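Local structure of glycoside hydrolase family protein (6Q2F) at residues A[801-807]-A[840-845]; A[548-552]-A[826-831]; A[991-997]-A[1027-1033]; A[1094-1100]-A[1127-1132]. The protein probably hydrolyses alpha-L-rhamnosidic bonds, releasing terminal rhamnose from rhamnosylated substrates. All blocks are in the same frame, centred on the assembly; numbering follows the deposited sequence.

The four contacts form two touching pairs at opposite sides of the chain's centre. Contacts 1 and 2 lie 13 Å apart between centres and touch where Met801 N meets Ala826 O of the loop 826-831 at 2.9 Å, a probable hydrogen bond. Contact 1 is a partly buried helix pair, greasy inside with a salt bridge at its border; contact 2 is buried and largely polar, loop against helix. About 71 Å from contact 2, centre to centre, contact 3 pairs two strands through their backbones. Contact 4 adjoins it, since strands 1028-1037 and 1086-1095 are sheet neighbours, but it is buried and relies on side-chain amides and waters.

Contact 1 of 4, residues A[801-807]-A[840-845]; sequences MTLAALR and EWSSLV
Two helical segments run roughly side by side, their axes 35° apart in N-to-C direction and 10.0 Å at closest approach. Residues 803-807 open one helix, with Thr802 at its N-cap position, though its side chain makes no capping bond, and Met801 extended before it; 840-845 is helical throughout. Leu803 CA lies 5.6 Å from Trp841 CA, and Leu806 CA 7.2 Å from Leu844 CA. Leu803 and Leu806 both adopt the tp rotamer. Leu806 points at the partner helix and sets CD2 over the face of the Trp841 indole, 3.9 Å from the centroid of its five-membered ring, a CH-pi contact; the same CD2 is 3.7 Å from both Leu844 CB and Val845 CG2. Trp841, chi1 t and chi2 near 99°, turns its ring edge to the helix start, so that NE1 donates to Met801 O at 2.9 Å. Leu803 CD1 packs 4.0 Å from Trp841 CB and 4.0 Å from Leu844 CD1, Leu844 being mt. At the border, Glu840 (tt, chi3 near 0°) faces an extended Arg807 (mtt) in a two-pronged salt bridge: Arg807 NE to Glu840 OE2 and NH2 to OE1 are each 2.8 Å. This is plain helix-helix packing, an apolar seam closed by an ion pair. Behind it, Ala804 and Ala805 rest on Phe767 of helix 767-773, while the backbone of Met801 bonds to Ala826 in the loop after strand 818-820.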
# COMPACT_ATOMS: atom_id res chain seq x y z
N MSE A 801 -5.71 17.41 -17.56
CA MSE A 801 -4.63 18.15 -16.95
C MSE A 801 -5.06 19.57 -16.64
O MSE A 801 -5.75 20.24 -17.41
CB MSE A 801 -3.41 18.15 -17.87
CG MSE A 801 -2.17 18.77 -17.26
SE MSE A 801 -0.73 18.78 -18.55
CE MSE A 801 -0.46 16.88 -18.67
N THR A 802 -4.62 20.04 -15.49
CA THR A 802 -5.00 21.35 -15.01
C THR A 802 -4.08 22.42 -15.64
O THR A 802 -2.98 22.13 -16.12
CB THR A 802 -4.93 21.33 -13.49
OG1 THR A 802 -5.78 22.34 -12.95
CG2 THR A 802 -3.51 21.52 -13.01
N LEU A 803 -4.58 23.65 -15.68
CA LEU A 803 -3.76 24.73 -16.23
C LEU A 803 -2.47 24.86 -15.44
O LEU A 803 -1.40 25.04 -16.03
CB LEU A 803 -4.54 26.05 -16.24
CG LEU A 803 -3.70 27.24 -16.75
CD1 LEU A 803 -3.17 26.98 -18.16
CD2 LEU A 803 -4.50 28.53 -16.72
N ALA A 804 -2.55 24.76 -14.12
CA ALA A 804 -1.36 24.86 -13.27
C ALA A 804 -0.32 23.80 -13.64
O ALA A 804 0.88 24.10 -13.71
CB ALA A 804 -1.76 24.71 -11.80
N ALA A 805 -0.76 22.56 -13.87
CA ALA A 805 0.19 21.54 -14.29
C ALA A 805 0.71 21.86 -15.68
O ALA A 805 1.91 21.74 -15.95
CB ALA A 805 -0.45 20.15 -14.27
N LEU A 806 -0.18 22.25 -16.59
CA LEU A 806 0.22 22.49 -17.97
C LEU A 806 1.21 23.64 -18.05
O LEU A 806 2.18 23.59 -18.83
CB LEU A 806 -1.01 22.76 -18.83
CG LEU A 806 -0.77 22.98 -20.31
CD1 LEU A 806 -0.13 21.75 -20.94
CD2 LEU A 806 -2.11 23.26 -20.98
N ARG A 807 0.99 24.68 -17.24
CA ARG A 807 1.91 25.81 -17.17
C ARG A 807 3.31 25.34 -16.82
O ARG A 807 4.30 25.73 -17.46
CB ARG A 807 1.43 26.81 -16.13
CG ARG A 807 0.39 27.80 -16.64
CD ARG A 807 -0.27 28.51 -15.45
NE ARG A 807 -1.03 29.67 -15.87
CZ ARG A 807 -1.77 30.41 -15.06
NH1 ARG A 807 -1.85 30.08 -13.77
NH2 ARG A 807 -2.43 31.46 -15.53
N GLU A 840 -5.60 30.51 -22.13
CA GLU A 840 -4.20 30.14 -21.93
C GLU A 840 -4.00 28.62 -21.98
O GLU A 840 -2.99 28.15 -22.53
CB GLU A 840 -3.69 30.71 -20.60
CG GLU A 840 -2.24 30.33 -20.30
CD GLU A 840 -1.77 30.83 -18.96
OE1 GLU A 840 -2.54 31.56 -18.29
OE2 GLU A 840 -0.64 30.49 -18.57
N TRP A 841 -4.93 27.86 -21.42
CA TRP A 841 -4.83 26.40 -21.46
C TRP A 841 -4.74 25.92 -22.90
O TRP A 841 -3.86 25.13 -23.25
CB TRP A 841 -6.03 25.77 -20.75
CG TRP A 841 -5.97 24.28 -20.52
CD1 TRP A 841 -5.61 23.65 -19.37
CD2 TRP A 841 -6.29 23.23 -21.46
NE1 TRP A 841 -5.69 22.29 -19.52
CE2 TRP A 841 -6.10 22.00 -20.80
CE3 TRP A 841 -6.73 23.22 -22.79
CZ2 TRP A 841 -6.32 20.77 -21.41
CZ3 TRP A 841 -6.95 22.00 -23.40
CH2 TRP A 841 -6.75 20.79 -22.71
N SER A 842 -5.64 26.42 -23.76
CA SER A 842 -5.64 26.02 -25.17
C SER A 842 -4.38 26.50 -25.89
O SER A 842 -3.87 25.80 -26.77
CB SER A 842 -6.88 26.57 -25.87
OG SER A 842 -8.03 25.79 -25.57
N SER A 843 -3.89 27.69 -25.56
CA SER A 843 -2.68 28.18 -26.21
C SER A 843 -1.49 27.29 -25.87
O SER A 843 -0.68 26.96 -26.74
CB SER A 843 -2.39 29.63 -25.79
OG SER A 843 -3.45 30.48 -26.17
N LEU A 844 -1.38 26.89 -24.61
CA LEU A 844 -0.27 26.06 -24.20
C LEU A 844 -0.35 24.69 -24.85
O LEU A 844 0.67 24.14 -25.27
CB LEU A 844 -0.23 25.94 -22.67
CG LEU A 844 0.18 27.24 -21.97
CD1 LEU A 844 0.09 27.09 -20.46
CD2 LEU A 844 1.59 27.63 -22.36
N VAL A 845 -1.56 24.12 -24.95
CA VAL A 845 -1.69 22.85 -25.65
C VAL A 845 -1.27 23.02 -27.10
O VAL A 845 -0.52 22.20 -27.64
CB VAL A 845 -3.12 22.30 -25.52
CG1 VAL A 845 -3.31 21.13 -26.48
CG2 VAL A 845 -3.38 21.83 -24.09

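Contact 2 of 4, residues A[548-552]-A[826-831]; sequences RFLYD and ATPSNT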
# COMPACT_ATOMS: atom_id res chain seq x y z
N ARG A 548 -16.63 19.70 -12.18
CA ARG A 548 -15.31 20.26 -11.92
C ARG A 548 -15.23 20.85 -10.52
O ARG A 548 -14.20 20.72 -9.86
CB ARG A 548 -14.95 21.30 -12.97
CG ARG A 548 -14.65 20.68 -14.32
CD ARG A 548 -14.44 21.73 -15.37
NE ARG A 548 -14.23 21.09 -16.66
CZ ARG A 548 -13.87 21.72 -17.77
NH1 ARG A 548 -13.68 23.04 -17.77
NH2 ARG A 548 -13.70 21.02 -18.87
N PHE A 549 -16.31 21.47 -10.04
CA PHE A 549 -16.27 21.92 -8.66
C PHE A 549 -16.07 20.75 -7.72
O PHE A 549 -15.27 20.84 -6.77
CB PHE A 549 -17.54 22.65 -8.26
CG PHE A 549 -17.71 22.71 -6.77
CD1 PHE A 549 -16.86 23.49 -6.00
CD2 PHE A 549 -18.67 21.94 -6.13
CE1 PHE A 549 -16.99 23.54 -4.62
CE2 PHE A 549 -18.80 21.98 -4.75
CZ PHE A 549 -17.95 22.78 -4.00
N LEU A 550 -16.79 19.65 -7.94
CA LEU A 550 -16.65 18.51 -7.04
C LEU A 550 -15.25 17.94 -7.11
O LEU A 550 -14.65 17.62 -6.07
CB LEU A 550 -17.73 17.47 -7.36
CG LEU A 550 -19.13 18.06 -7.15
CD1 LEU A 550 -20.24 17.23 -7.80
CD2 LEU A 550 -19.42 18.27 -5.66
N TYR A 551 -14.67 17.84 -8.32
CA TYR A 551 -13.26 17.50 -8.46
C TYR A 551 -12.38 18.41 -7.60
O TYR A 551 -11.50 17.94 -6.87
CB TYR A 551 -12.82 17.59 -9.93
CG TYR A 551 -11.31 17.48 -10.12
CD1 TYR A 551 -10.50 18.60 -10.09
CD2 TYR A 551 -10.70 16.24 -10.32
CE1 TYR A 551 -9.12 18.51 -10.25
CE2 TYR A 551 -9.31 16.14 -10.49
CZ TYR A 551 -8.53 17.28 -10.44
OH TYR A 551 -7.15 17.20 -10.61
N ASP A 552 -12.60 19.72 -7.70
CA ASP A 552 -11.84 20.69 -6.91
C ASP A 552 -12.06 20.47 -5.42
O ASP A 552 -11.14 20.66 -4.61
CB ASP A 552 -12.25 22.12 -7.29
CG ASP A 552 -11.70 22.55 -8.64
OD1 ASP A 552 -10.69 21.94 -9.07
OD2 ASP A 552 -12.26 23.48 -9.27
N ALA A 826 -8.67 17.96 -21.69
CA ALA A 826 -9.50 18.86 -20.89
C ALA A 826 -8.80 19.17 -19.58
O ALA A 826 -7.92 18.43 -19.14
CB ALA A 826 -10.88 18.25 -20.62
N THR A 827 -9.26 20.39 -18.90
CA THR A 827 -8.89 20.42 -17.49
C THR A 827 -10.01 19.81 -16.66
O THR A 827 -11.19 19.93 -17.02
CB THR A 827 -8.63 21.84 -17.01
OG1 THR A 827 -8.48 21.83 -15.58
CG2 THR A 827 -9.81 22.79 -17.34
N PRO A 828 -9.66 19.16 -15.54
CA PRO A 828 -10.69 18.68 -14.61
C PRO A 828 -11.16 19.72 -13.60
O PRO A 828 -12.08 19.43 -12.82
CB PRO A 828 -9.97 17.54 -13.88
CG PRO A 828 -8.57 18.04 -13.78
CD PRO A 828 -8.31 18.73 -15.13
N SER A 829 -10.54 20.90 -13.57
CA SER A 829 -10.73 21.89 -12.52
C SER A 829 -11.45 23.13 -13.06
O SER A 829 -11.40 23.42 -14.26
CB SER A 829 -9.38 22.28 -11.92
OG SER A 829 -9.50 23.34 -10.99
N ASN A 830 -12.13 23.84 -12.16
CA ASN A 830 -12.75 25.14 -12.44
C ASN A 830 -11.79 26.30 -12.20
O ASN A 830 -12.17 27.45 -12.47
CB ASN A 830 -13.98 25.36 -11.57
CG ASN A 830 -15.22 24.72 -12.12
OD1 ASN A 830 -15.34 24.53 -13.33
ND2 ASN A 830 -16.17 24.40 -11.23
N THR A 831 -10.59 26.03 -11.69
CA THR A 831 -9.70 27.12 -11.28
C THR A 831 -9.42 28.08 -12.43
O THR A 831 -9.57 29.30 -12.29
CB THR A 831 -8.40 26.53 -10.73
OG1 THR A 831 -8.67 25.90 -9.47
CG2 THR A 831 -7.33 27.64 -10.52
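Tyr551 spreads its ring over Pro828, whose CB sits 3.6 Å from the ring centroid and almost on the normal, a CH-pi contact; Tyr551 CZ and Pro828 CG are 3.4 Å apart. The hydroxyl reaches past the loop to Arg555 and Glu740. One helical turn's worth of side chains receives the loop. Asp552 takes both Ser829 OG (to OD1, 2.7 Å) and Asn830 N (to OD2, 2.9 Å), and OD2 also bonds Tyr526. Ser829 OG meanwhile accepts from Thr831 N at 3.0 Å, capping the helix that follows, and Thr827 OG1 accepts from Ser829 N at 3.0 Å in an ST turn. Arg548 lies along the loop: its CG is 3.2 Å from Pro828 O, and Thr827 O lies over one guanidinium face, while NE pairs with Glu544. Asn830 ND2 is bonded to Gln545 O. One carboxylate thus binds the loop just where a helix begins, so docking onto helix 543-575 and capping of helix 831-834 are coupled through Ser829.

Contact 3 of 4, residues A[991-997]-A[1027-1033]; sequences AWQVAFQ and GIATYSR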
# COMPACT_ATOMS: atom_id res chain seq x y z
N ALA A 991 27.15 -43.92 5.51
CA ALA A 991 26.50 -43.69 6.80
C ALA A 991 26.71 -42.28 7.32
O ALA A 991 27.79 -41.70 7.19
CB ALA A 991 27.01 -44.70 7.83
N TRP A 992 25.67 -41.73 7.95
CA TRP A 992 25.76 -40.47 8.65
C TRP A 992 25.23 -40.63 10.07
O TRP A 992 24.26 -41.35 10.30
CB TRP A 992 24.96 -39.37 7.95
CG TRP A 992 25.45 -38.96 6.61
CD1 TRP A 992 25.39 -39.68 5.46
CD2 TRP A 992 26.04 -37.70 6.27
NE1 TRP A 992 25.92 -38.95 4.42
CE2 TRP A 992 26.32 -37.73 4.90
CE3 TRP A 992 26.36 -36.56 7.01
CZ2 TRP A 992 26.91 -36.66 4.24
CZ3 TRP A 992 26.94 -35.51 6.35
CH2 TRP A 992 27.22 -35.56 4.98
N GLN A 993 25.87 -39.93 11.01
CA GLN A 993 25.31 -39.75 12.33
C GLN A 993 24.38 -38.55 12.30
O GLN A 993 24.70 -37.52 11.70
CB GLN A 993 26.41 -39.51 13.37
CG GLN A 993 27.57 -40.50 13.28
CD GLN A 993 27.09 -41.93 13.12
OE1 GLN A 993 26.25 -42.40 13.89
NE2 GLN A 993 27.60 -42.61 12.10
N VAL A 994 23.21 -38.69 12.93
CA VAL A 994 22.26 -37.60 13.05
C VAL A 994 21.90 -37.43 14.52
O VAL A 994 21.47 -38.39 15.16
CB VAL A 994 20.99 -37.86 12.23
CG1 VAL A 994 20.14 -36.59 12.18
CG2 VAL A 994 21.35 -38.33 10.84
N ALA A 995 22.05 -36.21 15.03
CA ALA A 995 21.65 -35.89 16.39
C ALA A 995 20.54 -34.86 16.33
O ALA A 995 20.62 -33.91 15.55
CB ALA A 995 22.82 -35.37 17.23
N PHE A 996 19.50 -35.05 17.14
CA PHE A 996 18.32 -34.22 17.08
C PHE A 996 18.24 -33.28 18.27
O PHE A 996 18.49 -33.68 19.41
CB PHE A 996 17.06 -35.07 17.01
CG PHE A 996 16.91 -35.82 15.72
CD1 PHE A 996 16.36 -35.20 14.61
CD2 PHE A 996 17.32 -37.14 15.62
CE1 PHE A 996 16.21 -35.88 13.42
CE2 PHE A 996 17.18 -37.84 14.41
CZ PHE A 996 16.62 -37.20 13.32
N GLN A 997 17.93 -32.02 17.98
CA GLN A 997 17.62 -31.04 19.01
C GLN A 997 16.69 -31.62 20.08
O GLN A 997 15.66 -32.23 19.76
CB GLN A 997 16.97 -29.82 18.38
CG GLN A 997 16.83 -28.68 19.32
CD GLN A 997 16.47 -27.37 18.59
OE1 GLN A 997 16.05 -27.38 17.43
NE2 GLN A 997 16.65 -26.26 19.27
N GLY A 1027 12.97 -28.68 13.91
CA GLY A 1027 14.07 -28.16 14.71
C GLY A 1027 15.37 -28.29 13.95
O GLY A 1027 15.39 -28.24 12.72
N ILE A 1028 16.46 -28.46 14.70
CA ILE A 1028 17.80 -28.56 14.12
C ILE A 1028 18.28 -29.99 14.27
O ILE A 1028 18.44 -30.49 15.39
CB ILE A 1028 18.78 -27.57 14.77
CG1 ILE A 1028 18.25 -26.13 14.66
CG2 ILE A 1028 20.13 -27.67 14.11
CD1 ILE A 1028 19.17 -25.10 15.29
N ALA A 1029 18.49 -30.66 13.14
CA ALA A 1029 19.12 -31.98 13.12
C ALA A 1029 20.58 -31.81 12.70
O ALA A 1029 20.87 -31.16 11.69
CB ALA A 1029 18.39 -32.92 12.16
N THR A 1030 21.49 -32.39 13.48
CA THR A 1030 22.93 -32.24 13.26
C THR A 1030 23.48 -33.51 12.63
O THR A 1030 23.52 -34.57 13.27
CB THR A 1030 23.64 -31.92 14.57
OG1 THR A 1030 23.17 -30.66 15.07
CG2 THR A 1030 25.15 -31.84 14.36
N TYR A 1031 23.90 -33.41 11.37
CA TYR A 1031 24.47 -34.54 10.65
C TYR A 1031 25.98 -34.52 10.77
O TYR A 1031 26.62 -33.47 10.67
CB TYR A 1031 24.07 -34.50 9.18
CG TYR A 1031 22.62 -34.78 8.87
CD1 TYR A 1031 21.62 -33.84 9.15
CD2 TYR A 1031 22.24 -35.96 8.23
CE1 TYR A 1031 20.28 -34.09 8.85
CE2 TYR A 1031 20.91 -36.20 7.91
CZ TYR A 1031 19.94 -35.27 8.22
OH TYR A 1031 18.62 -35.51 7.90
N SER A 1032 26.56 -35.71 10.93
CA SER A 1032 27.94 -35.90 11.35
C SER A 1032 28.55 -37.00 10.51
O SER A 1032 27.90 -38.02 10.25
CB SER A 1032 28.02 -36.28 12.84
OG SER A 1032 29.36 -36.51 13.24
N ARG A 1033 29.82 -36.81 10.13
CA ARG A 1033 30.51 -37.72 9.22
C ARG A 1033 31.94 -37.22 9.07
O ARG A 1033 32.24 -36.05 9.32
CB ARG A 1033 29.81 -37.72 7.85
CG ARG A 1033 30.17 -38.83 6.91
CD ARG A 1033 29.68 -38.45 5.51
NE ARG A 1033 29.78 -39.55 4.55
CZ ARG A 1033 30.92 -40.02 4.07
NH1 ARG A 1033 32.07 -39.51 4.49
NH2 ARG A 1033 30.92 -41.00 3.19
O HOH W 1 21.07 -30.75 16.49
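Backbone hydrogen bonds set the antiparallel register. Gln993 and Ser1032 exchange a pair, Gln993 N to Ser1032 O at 2.9 Å and Ser1032 N to Gln993 O at 2.7 Å; Ala995 and Thr1030 do the same, Ala995 N to Thr1030 O at 2.8 Å and Thr1030 N to Ala995 O at 2.7 Å. Beyond them, Gln997 N donates to Ile1028 O at 3.1 Å, and the Gln997 side chain takes over the return bond, OE1 accepting from Ile1028 N at 3.0 Å. A water bonds Thr1030 OG1 at 2.5 Å, Ile1028 O at 2.9 Å and, weakly, Ala995 O at 3.3 Å.

The apolar contacts gather on the face bearing Val994, Phe996, Ala1029 and Tyr1031. Val994 CG1 lies over the Tyr1031 ring, 4.1 Å from its centroid, and Phe996 CE1 meets Ala1029 CB at 3.9 Å. At the far end, Arg1033 CD sits over the Trp992 indole, 3.6 Å from the centroid of the six-membered ring, while the guanidinium bonds Asp989 O.

Strand 1005-1008 flanks 992-996 and strand 1086-1095 flanks 1028-1037. Trp992 reaches Leu1132 and Val1136 of the second, four-stranded sheet, an arrangement consistent with the beta-sandwich of a galactose-binding-like domain.

Contact 4 of 4, residues A[1094-1100]-A[1127-1132]; sequences VANTWVN and LRPSGL
Asn1100, chi1 m with chi2 near 0°, uses its amide like a backbone peptide: OD1 accepts from Arg1128 N at 2.8 Å and ND2 donates to Arg1128 O at 3.0 Å. One water accepts from Asn1100 ND2 at 3.0 Å and Ser1130 OG at 3.1 Å; another accepts from Thr1097 N at 3.0 Å and Arg1128 NE at 2.9 Å. Asn1096, chi1 p, brings ND2 to 3.0 Å from Ser1130 OG; ND2 also bonds Phe1025 O. Thr1097 OG1, with chi1 p, accepts a weak capping bond from Val1099 N at 3.3 Å as the chain leaves its strand for the helix carrying Val1099 and Asn1100. CA-CA distances are 5.6 Å for Asn1100-Leu1127, 6.2 Å for Asn1096-Ser1130 and 5.9 Å for Val1094-Gly1131. Arg1128 bends at chi3 (p), lays a guanidinium face over Thr1097 CG2 and salt-bridges Asp659 and Asp1056. Val1099 CG2 packs 3.8 Å from Arg1128 CD, Val1094 CG2 4.0 Å from Leu1132 CB. Strands 1086-1095 and 1131-1140 belong to different sheets, so this contact joins both layers of the probable galactose-binding-like beta-sandwich at one end.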
# COMPACT_ATOMS: atom_id res chain seq x y z
N VAL A 1094 21.01 -28.93 10.06
CA VAL A 1094 19.87 -28.67 9.19
C VAL A 1094 18.67 -28.27 10.04
O VAL A 1094 18.30 -28.99 10.97
CB VAL A 1094 19.51 -29.87 8.32
CG1 VAL A 1094 18.34 -29.50 7.41
CG2 VAL A 1094 20.71 -30.32 7.49
N ALA A 1095 18.07 -27.14 9.70
CA ALA A 1095 16.85 -26.66 10.32
C ALA A 1095 15.71 -26.76 9.31
O ALA A 1095 15.91 -26.50 8.12
CB ALA A 1095 17.00 -25.20 10.77
N ASN A 1096 14.52 -27.13 9.79
CA ASN A 1096 13.32 -27.12 8.96
C ASN A 1096 12.29 -26.21 9.63
O ASN A 1096 12.61 -25.49 10.58
CB ASN A 1096 12.79 -28.54 8.75
CG ASN A 1096 12.43 -29.22 10.05
OD1 ASN A 1096 12.84 -28.77 11.13
ND2 ASN A 1096 11.67 -30.31 9.97
N THR A 1097 11.06 -26.24 9.13
CA THR A 1097 9.96 -25.45 9.70
C THR A 1097 9.23 -26.25 10.78
O THR A 1097 9.44 -27.45 10.96
CB THR A 1097 8.96 -25.04 8.62
OG1 THR A 1097 8.33 -26.22 8.09
CG2 THR A 1097 9.64 -24.25 7.48
N TRP A 1098 8.34 -25.56 11.49
CA TRP A 1098 7.48 -26.20 12.48
C TRP A 1098 6.38 -27.05 11.88
O TRP A 1098 5.65 -27.69 12.65
CB TRP A 1098 6.81 -25.15 13.38
CG TRP A 1098 7.63 -24.73 14.52
CD1 TRP A 1098 8.22 -23.50 14.71
CD2 TRP A 1098 7.99 -25.53 15.66
NE1 TRP A 1098 8.91 -23.49 15.91
CE2 TRP A 1098 8.78 -24.72 16.51
CE3 TRP A 1098 7.70 -26.85 16.05
CZ2 TRP A 1098 9.30 -25.20 17.72
CZ3 TRP A 1098 8.21 -27.31 17.26
CH2 TRP A 1098 9.00 -26.49 18.08
N VAL A 1099 6.24 -27.07 10.55
CA VAL A 1099 5.04 -27.65 9.94
C VAL A 1099 4.88 -29.12 10.34
O VAL A 1099 3.78 -29.57 10.70
CB VAL A 1099 5.11 -27.49 8.41
CG1 VAL A 1099 4.03 -28.32 7.72
CG2 VAL A 1099 4.99 -26.03 8.03
N ASN A 1100 5.97 -29.88 10.28
CA ASN A 1100 5.87 -31.33 10.42
C ASN A 1100 5.54 -31.72 11.86
O ASN A 1100 4.75 -32.63 12.09
CB ASN A 1100 7.17 -32.00 9.96
CG ASN A 1100 7.34 -31.99 8.44
OD1 ASN A 1100 6.48 -31.50 7.70
ND2 ASN A 1100 8.46 -32.53 7.96
N LEU A 1127 3.43 -33.67 4.68
CA LEU A 1127 4.63 -33.17 5.32
C LEU A 1127 5.52 -32.42 4.32
O LEU A 1127 5.43 -32.61 3.11
CB LEU A 1127 5.43 -34.30 5.95
CG LEU A 1127 4.73 -35.10 7.04
CD1 LEU A 1127 5.67 -36.19 7.56
CD2 LEU A 1127 4.30 -34.17 8.16
N ARG A 1128 6.38 -31.53 4.87
CA ARG A 1128 7.38 -30.91 4.01
C ARG A 1128 8.65 -31.76 3.99
O ARG A 1128 8.99 -32.39 4.99
CB ARG A 1128 7.73 -29.50 4.51
CG ARG A 1128 6.62 -28.46 4.28
CD ARG A 1128 6.91 -27.14 4.97
NE ARG A 1128 8.22 -26.61 4.61
CZ ARG A 1128 8.43 -25.47 3.95
NH1 ARG A 1128 7.41 -24.71 3.56
NH2 ARG A 1128 9.68 -25.09 3.69
N PRO A 1129 9.37 -31.84 2.87
CA PRO A 1129 10.64 -32.57 2.88
C PRO A 1129 11.54 -32.02 3.98
O PRO A 1129 11.61 -30.80 4.18
CB PRO A 1129 11.21 -32.31 1.48
CG PRO A 1129 10.03 -31.86 0.65
CD PRO A 1129 9.16 -31.10 1.61
N SER A 1130 12.19 -32.92 4.71
CA SER A 1130 12.90 -32.55 5.92
C SER A 1130 14.30 -33.16 5.94
O SER A 1130 14.51 -34.30 5.51
CB SER A 1130 12.12 -33.02 7.16
OG SER A 1130 12.73 -32.53 8.33
N GLY A 1131 15.26 -32.39 6.46
CA GLY A 1131 16.61 -32.87 6.73
C GLY A 1131 17.55 -32.71 5.55
O GLY A 1131 17.31 -31.97 4.59
N LEU A 1132 18.67 -33.44 5.66
CA LEU A 1132 19.71 -33.45 4.63
C LEU A 1132 19.36 -34.57 3.66
O LEU A 1132 19.64 -35.74 3.91
CB LEU A 1132 21.08 -33.67 5.26
CG LEU A 1132 22.29 -33.68 4.29
CD1 LEU A 1132 22.33 -32.40 3.44
CD2 LEU A 1132 23.59 -33.82 5.05
O HOH W 2 10.41 -30.26 6.87
O HOH W 3 10.20 -27.51 6.52
O HOH W 4 10.37 -33.74 9.95